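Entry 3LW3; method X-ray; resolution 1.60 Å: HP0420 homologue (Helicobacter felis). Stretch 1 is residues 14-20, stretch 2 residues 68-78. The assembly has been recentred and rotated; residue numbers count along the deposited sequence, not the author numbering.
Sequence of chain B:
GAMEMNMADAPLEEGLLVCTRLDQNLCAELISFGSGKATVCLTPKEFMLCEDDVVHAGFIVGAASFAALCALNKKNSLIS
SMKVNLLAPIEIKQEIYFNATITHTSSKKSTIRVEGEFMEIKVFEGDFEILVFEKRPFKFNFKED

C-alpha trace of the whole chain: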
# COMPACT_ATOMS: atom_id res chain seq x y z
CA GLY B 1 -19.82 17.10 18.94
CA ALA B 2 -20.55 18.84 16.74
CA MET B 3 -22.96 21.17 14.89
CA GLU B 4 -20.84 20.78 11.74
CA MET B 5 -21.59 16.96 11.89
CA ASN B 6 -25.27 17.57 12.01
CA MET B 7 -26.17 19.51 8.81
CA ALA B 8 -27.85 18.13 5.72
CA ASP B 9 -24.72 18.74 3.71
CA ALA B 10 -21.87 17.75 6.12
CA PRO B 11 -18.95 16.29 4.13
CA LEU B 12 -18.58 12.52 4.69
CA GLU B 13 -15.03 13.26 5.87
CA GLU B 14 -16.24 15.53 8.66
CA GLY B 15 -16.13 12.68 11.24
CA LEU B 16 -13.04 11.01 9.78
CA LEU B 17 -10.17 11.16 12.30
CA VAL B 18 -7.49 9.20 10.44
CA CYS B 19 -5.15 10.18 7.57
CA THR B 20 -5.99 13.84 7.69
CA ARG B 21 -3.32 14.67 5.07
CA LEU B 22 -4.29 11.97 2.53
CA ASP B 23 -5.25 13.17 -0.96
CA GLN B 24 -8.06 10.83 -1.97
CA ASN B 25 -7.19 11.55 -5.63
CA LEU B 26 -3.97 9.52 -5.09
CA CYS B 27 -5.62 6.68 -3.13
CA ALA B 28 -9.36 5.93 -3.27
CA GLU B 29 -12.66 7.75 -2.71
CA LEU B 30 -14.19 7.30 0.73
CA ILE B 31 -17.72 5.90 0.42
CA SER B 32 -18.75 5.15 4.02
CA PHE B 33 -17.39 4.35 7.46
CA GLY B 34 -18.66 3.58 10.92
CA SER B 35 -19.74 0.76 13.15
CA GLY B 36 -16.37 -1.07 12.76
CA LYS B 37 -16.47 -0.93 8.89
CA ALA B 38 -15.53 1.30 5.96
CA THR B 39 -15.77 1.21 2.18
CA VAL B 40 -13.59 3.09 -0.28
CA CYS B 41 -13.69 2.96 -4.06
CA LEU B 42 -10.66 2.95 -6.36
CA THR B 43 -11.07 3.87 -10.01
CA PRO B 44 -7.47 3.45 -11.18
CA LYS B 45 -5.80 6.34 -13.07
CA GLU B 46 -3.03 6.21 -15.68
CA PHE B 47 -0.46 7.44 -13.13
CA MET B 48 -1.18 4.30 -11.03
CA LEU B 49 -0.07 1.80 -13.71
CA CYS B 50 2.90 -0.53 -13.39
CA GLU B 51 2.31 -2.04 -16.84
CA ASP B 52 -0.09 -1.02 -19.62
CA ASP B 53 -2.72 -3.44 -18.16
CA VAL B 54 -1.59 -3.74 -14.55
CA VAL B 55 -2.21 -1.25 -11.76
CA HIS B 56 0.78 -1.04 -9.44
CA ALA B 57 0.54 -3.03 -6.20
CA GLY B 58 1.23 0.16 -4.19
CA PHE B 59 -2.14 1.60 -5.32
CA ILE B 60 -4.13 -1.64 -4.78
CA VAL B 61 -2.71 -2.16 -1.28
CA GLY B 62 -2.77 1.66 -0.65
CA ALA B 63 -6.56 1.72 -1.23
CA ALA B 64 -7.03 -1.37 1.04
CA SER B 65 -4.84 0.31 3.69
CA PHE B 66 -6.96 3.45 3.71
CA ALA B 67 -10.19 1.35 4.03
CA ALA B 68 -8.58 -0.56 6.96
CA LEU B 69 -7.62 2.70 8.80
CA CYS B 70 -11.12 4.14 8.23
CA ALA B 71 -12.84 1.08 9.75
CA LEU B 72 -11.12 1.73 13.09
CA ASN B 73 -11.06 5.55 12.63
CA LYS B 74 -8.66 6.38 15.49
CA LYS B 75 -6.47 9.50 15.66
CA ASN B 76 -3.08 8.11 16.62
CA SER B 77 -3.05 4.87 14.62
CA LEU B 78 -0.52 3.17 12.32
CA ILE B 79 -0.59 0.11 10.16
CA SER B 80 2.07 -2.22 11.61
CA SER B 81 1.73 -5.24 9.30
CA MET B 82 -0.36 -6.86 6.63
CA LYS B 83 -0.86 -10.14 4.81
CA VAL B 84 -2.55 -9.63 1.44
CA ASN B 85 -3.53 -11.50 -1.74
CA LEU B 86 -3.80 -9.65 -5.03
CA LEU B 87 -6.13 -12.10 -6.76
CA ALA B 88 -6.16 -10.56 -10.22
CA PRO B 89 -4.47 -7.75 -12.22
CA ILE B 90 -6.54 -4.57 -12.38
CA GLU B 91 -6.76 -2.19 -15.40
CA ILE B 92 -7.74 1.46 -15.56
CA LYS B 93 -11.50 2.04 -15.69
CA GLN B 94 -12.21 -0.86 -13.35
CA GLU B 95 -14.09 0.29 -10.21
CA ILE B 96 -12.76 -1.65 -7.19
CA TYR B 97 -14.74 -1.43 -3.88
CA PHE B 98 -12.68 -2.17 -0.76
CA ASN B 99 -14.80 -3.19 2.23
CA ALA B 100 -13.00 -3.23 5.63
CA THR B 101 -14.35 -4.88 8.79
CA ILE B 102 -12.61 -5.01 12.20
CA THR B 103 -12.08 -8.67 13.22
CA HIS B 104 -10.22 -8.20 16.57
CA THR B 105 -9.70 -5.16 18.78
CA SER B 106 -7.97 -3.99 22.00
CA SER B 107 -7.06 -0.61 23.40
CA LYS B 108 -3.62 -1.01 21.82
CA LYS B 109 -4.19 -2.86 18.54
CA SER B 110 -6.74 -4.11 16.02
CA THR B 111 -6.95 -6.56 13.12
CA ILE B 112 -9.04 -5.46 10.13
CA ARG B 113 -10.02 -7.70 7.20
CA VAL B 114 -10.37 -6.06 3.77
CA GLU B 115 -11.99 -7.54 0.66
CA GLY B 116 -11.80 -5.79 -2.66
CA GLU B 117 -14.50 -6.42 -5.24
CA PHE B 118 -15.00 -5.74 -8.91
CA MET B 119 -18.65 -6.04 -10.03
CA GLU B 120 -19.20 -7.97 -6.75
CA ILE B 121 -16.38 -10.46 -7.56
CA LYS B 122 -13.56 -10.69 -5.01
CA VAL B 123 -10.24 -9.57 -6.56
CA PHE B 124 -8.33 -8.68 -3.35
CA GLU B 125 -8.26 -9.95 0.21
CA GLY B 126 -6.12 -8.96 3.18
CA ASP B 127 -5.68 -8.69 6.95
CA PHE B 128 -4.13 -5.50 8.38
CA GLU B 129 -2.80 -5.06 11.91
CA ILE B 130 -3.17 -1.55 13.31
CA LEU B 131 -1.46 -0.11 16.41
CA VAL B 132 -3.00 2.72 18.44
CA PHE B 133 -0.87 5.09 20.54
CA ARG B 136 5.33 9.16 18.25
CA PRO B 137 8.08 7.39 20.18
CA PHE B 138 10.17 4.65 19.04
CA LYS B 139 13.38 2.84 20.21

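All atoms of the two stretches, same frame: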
# COMPACT_ATOMS: atom_id res chain seq x y z
N GLU B 14 -16.16 14.77 7.42
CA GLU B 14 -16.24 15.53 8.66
C GLU B 14 -15.88 14.69 9.90
O GLU B 14 -15.10 15.15 10.73
CB GLU B 14 -17.62 16.21 8.81
CG GLU B 14 -17.70 17.29 9.90
CD GLU B 14 -17.03 18.59 9.48
OE1 GLU B 14 -17.25 19.01 8.32
OE2 GLU B 14 -16.30 19.18 10.30
N GLY B 15 -16.42 13.47 10.05
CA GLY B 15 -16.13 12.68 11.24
C GLY B 15 -14.92 11.74 11.12
O GLY B 15 -14.64 10.87 11.98
N LEU B 16 -14.17 11.91 10.03
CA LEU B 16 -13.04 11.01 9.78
C LEU B 16 -11.80 11.55 10.50
O LEU B 16 -11.36 12.69 10.24
CB LEU B 16 -12.80 10.89 8.29
CG LEU B 16 -11.70 9.90 7.94
CD1 LEU B 16 -12.23 8.52 8.18
CD2 LEU B 16 -11.29 10.10 6.50
N LEU B 17 -11.28 10.77 11.44
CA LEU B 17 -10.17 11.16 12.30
C LEU B 17 -8.80 10.75 11.79
O LEU B 17 -7.79 11.28 12.24
CB LEU B 17 -10.36 10.55 13.69
CG LEU B 17 -11.69 10.86 14.40
CD1 LEU B 17 -11.57 10.52 15.89
CD2 LEU B 17 -12.08 12.30 14.17
N VAL B 18 -8.75 9.78 10.87
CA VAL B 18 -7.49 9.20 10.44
C VAL B 18 -7.04 9.75 9.08
O VAL B 18 -7.84 10.19 8.27
CB VAL B 18 -7.62 7.64 10.45
CG1 VAL B 18 -8.54 7.20 9.34
CG2 VAL B 18 -6.25 6.96 10.43
N CYS B 19 -5.73 9.72 8.83
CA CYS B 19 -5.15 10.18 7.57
C CYS B 19 -5.64 11.55 7.13
O CYS B 19 -6.08 11.75 6.00
CB CYS B 19 -5.32 9.14 6.46
SG CYS B 19 -4.20 7.66 6.70
N THR B 20 -5.52 12.51 8.03
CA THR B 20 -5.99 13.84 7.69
C THR B 20 -5.26 14.48 6.49
O THR B 20 -5.83 15.37 5.87
CB THR B 20 -6.01 14.79 8.90
OG1 THR B 20 -4.68 15.04 9.38
CG2 THR B 20 -6.89 14.19 10.00
N ALA B 68 -8.91 0.05 5.65
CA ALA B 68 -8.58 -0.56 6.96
C ALA B 68 -8.51 0.52 8.05
O ALA B 68 -9.15 0.41 9.09
CB ALA B 68 -7.29 -1.33 6.86
N LEU B 69 -7.75 1.59 7.82
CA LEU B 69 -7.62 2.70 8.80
C LEU B 69 -8.98 3.34 9.08
O LEU B 69 -9.30 3.63 10.22
CB LEU B 69 -6.58 3.71 8.34
CG LEU B 69 -5.15 3.18 8.48
CD1 LEU B 69 -4.04 3.96 7.65
CD2 LEU B 69 -4.79 3.19 9.97
N CYS B 70 -9.80 3.54 8.05
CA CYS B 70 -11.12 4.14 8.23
C CYS B 70 -12.11 3.28 9.05
O CYS B 70 -12.98 3.81 9.76
CB CYS B 70 -11.74 4.49 6.89
SG CYS B 70 -10.91 5.80 6.01
N ALA B 71 -11.97 1.97 8.99
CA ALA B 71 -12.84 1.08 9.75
C ALA B 71 -12.67 1.27 11.26
O ALA B 71 -13.65 1.15 12.01
CB ALA B 71 -12.54 -0.42 9.38
N LEU B 72 -11.43 1.49 11.68
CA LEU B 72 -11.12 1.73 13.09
C LEU B 72 -11.28 3.23 13.45
O LEU B 72 -11.78 3.57 14.53
CB LEU B 72 -9.70 1.26 13.42
CG LEU B 72 -9.26 1.47 14.86
CD1 LEU B 72 -10.21 0.69 15.71
CD2 LEU B 72 -7.85 0.99 14.96
N ASN B 73 -10.87 4.10 12.53
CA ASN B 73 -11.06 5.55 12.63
C ASN B 73 -10.54 6.15 13.95
O ASN B 73 -11.24 6.89 14.61
CB ASN B 73 -12.54 5.94 12.42
CG ASN B 73 -12.74 7.44 12.24
OD1 ASN B 73 -13.79 7.97 12.60
ND2 ASN B 73 -11.72 8.13 11.75
N LYS B 74 -9.31 5.82 14.31
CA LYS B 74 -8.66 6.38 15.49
C LYS B 74 -7.50 7.31 15.14
O LYS B 74 -6.62 6.97 14.31
CB LYS B 74 -8.14 5.27 16.40
CG LYS B 74 -9.20 4.32 16.86
CD LYS B 74 -9.56 4.57 18.33
CE LYS B 74 -11.05 4.33 18.63
NZ LYS B 74 -11.34 2.95 19.08
N LYS B 75 -7.48 8.45 15.82
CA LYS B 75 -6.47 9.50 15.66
C LYS B 75 -5.03 8.95 15.51
O LYS B 75 -4.42 8.96 14.41
CB LYS B 75 -6.59 10.44 16.88
CG LYS B 75 -5.77 11.76 16.83
CD LYS B 75 -6.02 12.64 18.10
CE LYS B 75 -4.83 13.60 18.39
NZ LYS B 75 -5.15 14.68 19.40
N ASN B 76 -4.49 8.47 16.61
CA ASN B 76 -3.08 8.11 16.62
C ASN B 76 -2.86 6.64 16.27
O ASN B 76 -2.38 5.88 17.07
CB ASN B 76 -2.49 8.44 17.99
CG ASN B 76 -2.64 9.92 18.36
OD1 ASN B 76 -2.34 10.80 17.54
ND2 ASN B 76 -3.12 10.21 19.59
N SER B 77 -3.17 6.27 15.03
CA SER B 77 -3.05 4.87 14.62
C SER B 77 -2.10 4.70 13.43
O SER B 77 -1.99 5.61 12.58
CB SER B 77 -4.43 4.28 14.29
OG SER B 77 -5.05 4.91 13.16
N LEU B 78 -1.45 3.55 13.38
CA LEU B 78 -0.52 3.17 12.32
C LEU B 78 -0.80 1.75 11.90
O LEU B 78 -1.00 0.87 12.74
CB LEU B 78 0.93 3.18 12.83
CG LEU B 78 1.58 4.52 13.14
CD1 LEU B 78 2.95 4.32 13.80
CD2 LEU B 78 1.73 5.37 11.90

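Contact between residues 14-20, an irregular segment, and residues 68-78, which carry the end of a helix, a loop and the start of a strand, in the HP0420 homologue of Helicobacter felis. About 443 Å² of surface is buried, both sides summed, and Val 18 and Asn 73 account for the largest shares.

Apolar packing centres on Val 18, which is buried and directs its CA-to-CB bond toward the second stretch; its two methyl groups meet different parts of it. Val 18 CG1 lies 3.8 Å from Leu 69 O and 4.3 Å from Cys 70 SG, over the last turn of the helix. Val 18 CG2 lies 3.9 Å from Leu 69 CB and also reaches the loop at Lys 74 O (3.9 Å) and the first strand residue at Ser 77 OG (3.6 Å). One short branched side chain thus touches helix, loop and strand. Leu 16 and Cys 19 extend the packing along the helix: Leu 16 CD1 is 3.7 Å from Cys 70 SG, and Cys 19 SG is 3.8 Å from Leu 69 CD1. The CA-to-CB bond of Leu 16 points sideways, but its t, p rotamer brings the end of the side chain nearer. Cys 19, with positive phi and psi (49/53), is also bonded covalently to a group elsewhere in the structure.

Polar contacts gather at Asn 73, the first residue to leave helical phi/psi after the helix, with positive phi (53°). Its backbone still belongs to the final turn, with Asn 73 N donating a hydrogen bond to Leu 69 O (2.8 Å). Its side chain, with chi1 in t, reaches the backbone of the other stretch. As modelled, Asn 73 OD1 is 3.1 Å from Gly 15 O and Asn 73 ND2 is 2.7 Å from Leu 17 N. The amide is probably turned over in the model, so the bonding here is left open; the close approach itself places the end of the side chain against the backbone between Gly 15 and Leu 17.

In the loop, Leu 17 and Lys 75 form the closest CA pair, at 5.3 Å, yet Lys 75 points its CA-to-CB bond away, and the nearest approach is between backbone atoms, Leu 17 O and Lys 75 CA, at 4.1 Å. Within the second stretch, Ser 77 OG donates a hydrogen bond to Lys 74 O (2.8 Å), tying the strand start back to the loop. Val 18 CG2 packs beside both atoms of this bond.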